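Local coordinates for protein UDP-glucose 6-dehydrogenase (Pyrobaculum islandicum, PDB 3VTF) that binds UDP-glucose and probably catalyses its NAD-dependent, twofold oxidation to UDP-glucuronate, at residues Val369-Met377 / Val388-Leu397. Residues are numbered along the deposited sequence; the frame is centred on the assembly and turned at random.
Sequences VYVHDPMAM and VTYVEDPQAL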
loop_
_atom_site.group_PDB
_atom_site.type_symbol
_atom_site.label_atom_id
_atom_site.label_comp_id
_atom_site.label_asym_id
_atom_site.label_seq_id
_atom_site.Cartn_x
_atom_site.Cartn_y
_atom_site.Cartn_z
ATOM N N VAL A 369 32.716 11.712 14.134
ATOM C CA VAL A 369 31.247 11.643 14.345
ATOM C C VAL A 369 30.795 12.021 15.744
ATOM O O VAL A 369 31.267 11.481 16.766
ATOM C CB VAL A 369 30.753 10.206 14.046
ATOM C CG1 VAL A 369 29.255 10.048 14.282
ATOM C CG2 VAL A 369 31.099 9.868 12.639
ATOM N N TYR A 370 29.847 12.935 15.778
ATOM C CA TYR A 370 29.174 13.347 16.985
ATOM C C TYR A 370 27.769 12.838 16.870
ATOM O O TYR A 370 27.163 12.883 15.768
ATOM C CB TYR A 370 29.141 14.867 17.064
ATOM C CG TYR A 370 30.527 15.438 17.075
ATOM C CD1 TYR A 370 31.091 15.957 18.276
ATOM C CD2 TYR A 370 31.288 15.469 15.905
ATOM C CE1 TYR A 370 32.405 16.475 18.282
ATOM C CE2 TYR A 370 32.586 15.978 15.893
ATOM C CZ TYR A 370 33.141 16.480 17.074
ATOM O OH TYR A 370 34.409 16.997 16.962
ATOM N N VAL A 371 27.198 12.409 17.984
ATOM C CA VAL A 371 25.818 11.951 17.995
ATOM C C VAL A 371 25.033 12.528 19.164
ATOM O O VAL A 371 25.602 12.874 20.176
ATOM C CB VAL A 371 25.725 10.410 18.044
ATOM C CG1 VAL A 371 26.523 9.790 16.919
ATOM C CG2 VAL A 371 26.172 9.885 19.391
ATOM N N HIS A 372 23.727 12.639 19.001
ATOM C CA HIS A 372 22.829 12.952 20.087
ATOM C C HIS A 372 21.544 12.187 19.980
ATOM O O HIS A 372 21.095 11.883 18.886
ATOM C CB HIS A 372 22.505 14.441 20.123
ATOM C CG HIS A 372 21.405 14.794 21.089
ATOM N ND1 HIS A 372 20.130 14.855 20.727
ATOM C CD2 HIS A 372 21.439 15.088 22.437
ATOM C CE1 HIS A 372 19.383 15.180 21.778
ATOM N NE2 HIS A 372 20.185 15.320 22.824
ATOM N N ASP A 373 20.935 11.870 21.114
ATOM C CA ASP A 373 19.544 11.434 21.154
ATOM C C ASP A 373 18.962 11.842 22.484
ATOM O O ASP A 373 19.645 11.783 23.472
ATOM C CB ASP A 373 19.436 9.917 20.976
ATOM C CG ASP A 373 18.017 9.452 20.772
ATOM O OD1 ASP A 373 17.594 9.324 19.622
ATOM O OD2 ASP A 373 17.316 9.236 21.759
ATOM N N PRO A 374 17.702 12.230 22.556
ATOM C CA PRO A 374 17.236 12.572 23.906
ATOM C C PRO A 374 17.148 11.381 24.874
ATOM O O PRO A 374 17.136 11.618 26.090
ATOM C CB PRO A 374 15.808 13.105 23.659
ATOM C CG PRO A 374 15.868 13.627 22.197
ATOM C CD PRO A 374 16.674 12.495 21.537
ATOM N N MET A 375 16.993 10.136 24.385
ATOM C CA MET A 375 16.904 8.987 25.296
ATOM C C MET A 375 17.894 7.858 25.033
ATOM O O MET A 375 18.286 7.161 25.946
ATOM C CB MET A 375 15.516 8.410 25.311
ATOM C CG MET A 375 14.472 9.374 25.816
ATOM S SD MET A 375 12.903 8.511 25.756
ATOM C CE MET A 375 13.124 7.435 27.209
ATOM N N ALA A 376 18.317 7.644 23.798
ATOM C CA ALA A 376 18.905 6.328 23.472
ATOM C C ALA A 376 20.417 6.295 23.563
ATOM O O ALA A 376 21.044 5.382 23.041
ATOM C CB ALA A 376 18.425 5.907 22.039
ATOM N N MET A 377 21.051 7.284 24.201
ATOM C CA MET A 377 22.512 7.385 23.999
ATOM C C MET A 377 23.223 6.291 24.765
ATOM O O MET A 377 24.257 5.809 24.337
ATOM C CB MET A 377 23.055 8.772 24.370
ATOM C CG MET A 377 22.655 9.844 23.339
ATOM S SD MET A 377 23.431 11.479 23.618
ATOM C CE MET A 377 24.973 10.986 23.021
ATOM N N VAL A 388 32.356 7.188 18.720
ATOM C CA VAL A 388 31.785 8.539 18.469
ATOM C C VAL A 388 31.848 9.378 19.743
ATOM O O VAL A 388 31.930 8.825 20.843
ATOM C CB VAL A 388 30.327 8.405 17.944
ATOM C CG1 VAL A 388 30.303 7.445 16.740
ATOM C CG2 VAL A 388 29.427 7.857 19.011
ATOM N N THR A 389 31.726 10.694 19.593
ATOM C CA THR A 389 31.472 11.576 20.720
ATOM C C THR A 389 29.992 11.694 20.962
ATOM O O THR A 389 29.213 12.008 20.026
ATOM C CB THR A 389 32.098 12.991 20.487
ATOM O OG1 THR A 389 33.451 12.830 20.039
ATOM C CG2 THR A 389 32.016 13.912 21.744
ATOM N N TYR A 390 29.601 11.485 22.223
ATOM C CA TYR A 390 28.231 11.676 22.646
ATOM C C TYR A 390 28.012 13.109 23.159
ATOM O O TYR A 390 28.640 13.509 24.128
ATOM C CB TYR A 390 27.874 10.664 23.715
ATOM C CG TYR A 390 28.105 9.283 23.231
ATOM C CD1 TYR A 390 29.353 8.732 23.287
ATOM C CD2 TYR A 390 27.064 8.547 22.624
ATOM C CE1 TYR A 390 29.593 7.447 22.787
ATOM C CE2 TYR A 390 27.285 7.270 22.092
ATOM C CZ TYR A 390 28.545 6.702 22.207
ATOM O OH TYR A 390 28.821 5.457 21.684
ATOM N N VAL A 391 27.082 13.857 22.561
ATOM C CA VAL A 391 26.823 15.242 22.941
ATOM C C VAL A 391 25.499 15.388 23.690
ATOM O O VAL A 391 24.428 15.007 23.215
ATOM C CB VAL A 391 26.869 16.166 21.688
ATOM C CG1 VAL A 391 26.624 17.621 22.046
ATOM C CG2 VAL A 391 28.213 16.039 21.019
ATOM N N GLU A 392 25.533 15.982 24.878
ATOM C CA GLU A 392 24.306 16.052 25.654
ATOM C C GLU A 392 23.286 17.036 25.079
ATOM O O GLU A 392 22.082 16.871 25.260
ATOM C CB GLU A 392 24.618 16.401 27.150
ATOM C CG GLU A 392 25.732 15.533 27.726
ATOM C CD GLU A 392 25.386 14.015 27.734
ATOM O OE1 GLU A 392 24.211 13.689 28.005
ATOM O OE2 GLU A 392 26.261 13.135 27.450
ATOM N N ASP A 393 23.768 18.110 24.482
ATOM C CA ASP A 393 22.841 19.213 24.027
ATOM C C ASP A 393 22.816 19.212 22.474
ATOM O O ASP A 393 23.855 19.387 21.850
ATOM C CB ASP A 393 23.366 20.549 24.528
ATOM C CG ASP A 393 22.438 21.720 24.198
ATOM O OD1 ASP A 393 21.690 21.746 23.177
ATOM O OD2 ASP A 393 22.478 22.654 25.009
ATOM N N PRO A 394 21.648 18.996 21.871
ATOM C CA PRO A 394 21.621 18.853 20.380
ATOM C C PRO A 394 22.036 20.150 19.676
ATOM O O PRO A 394 22.658 20.093 18.602
ATOM C CB PRO A 394 20.173 18.464 20.098
ATOM C CG PRO A 394 19.420 19.084 21.236
ATOM C CD PRO A 394 20.315 19.020 22.447
ATOM N N GLN A 395 21.759 21.317 20.296
ATOM C CA GLN A 395 22.198 22.614 19.714
ATOM C C GLN A 395 23.704 22.699 19.721
ATOM O O GLN A 395 24.357 23.125 18.737
ATOM C CB GLN A 395 21.537 23.860 20.408
ATOM C CG GLN A 395 21.837 25.163 19.624
ATOM C CD GLN A 395 21.293 25.115 18.187
ATOM O OE1 GLN A 395 20.124 25.025 17.992
ATOM N NE2 GLN A 395 22.163 25.190 17.205
ATOM N N ALA A 396 24.281 22.267 20.856
ATOM C CA ALA A 396 25.712 22.222 21.018
ATOM C C ALA A 396 26.320 21.284 19.986
ATOM O O ALA A 396 27.414 21.531 19.466
ATOM C CB ALA A 396 26.064 21.761 22.431
ATOM N N LEU A 397 25.622 20.186 19.692
ATOM C CA LEU A 397 26.107 19.274 18.610
ATOM C C LEU A 397 26.117 20.048 17.264
ATOM O O LEU A 397 27.102 20.031 16.545
ATOM C CB LEU A 397 25.228 17.997 18.516
ATOM C CG LEU A 397 25.547 17.053 17.322
ATOM C CD1 LEU A 397 25.154 15.587 17.636
ATOM C CD2 LEU A 397 24.825 17.564 16.031
HETATM O O HOH W 1 34.189 11.965 17.745
#
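V369 O is gripped twice, by T389 N at 3.0 Å and by a water that donates to it and also bonds T389 OG1, a hydroxyl well suited to this solvent-facing edge strand. Two further backbone bonds, V371 N to T389 O and V391 N to V371 O, the latter nearly straight at 171°, complete a parallel pairing. Beta-branched valines suit these extended backbones: V369 CG1 meets V388 CG1 at 3.7 Å, while the V371 side chain runs alongside that of Y390, V371 CG2 3.6 Å from Y390 CD2. On the other face, V391 CG2 touches the edge of the Y370 ring, and L397 CD1 reaches the backbone between V371 and H372.

With CG anti to the backbone N (chi1 171°), H372 swings its imidazole toward 391-394. P394 CB sits over one face of the H372 ring, 3.8 Å from its centroid, a CH-pi contact from a proline in the first helical turn. V391 O lies at the ring edge, near its plane, 3.1 Å from H372 CD2, and H372 ND1 is hydrogen-bonded to Y413 OH. A leucine in place of H372 would probably leave the Y413 hydroxyl without this mate and P394 without its flat partner. D393 caps the helix, OD1 accepting from Q395 N.

Strand 368-372, helix 377-384 and strand 389-390 form a beta-alpha-beta unit at the sheet margin in the UDP-binding domain; backbone bonds set its register, while apolar side chains and one imidazole fasten the following helix.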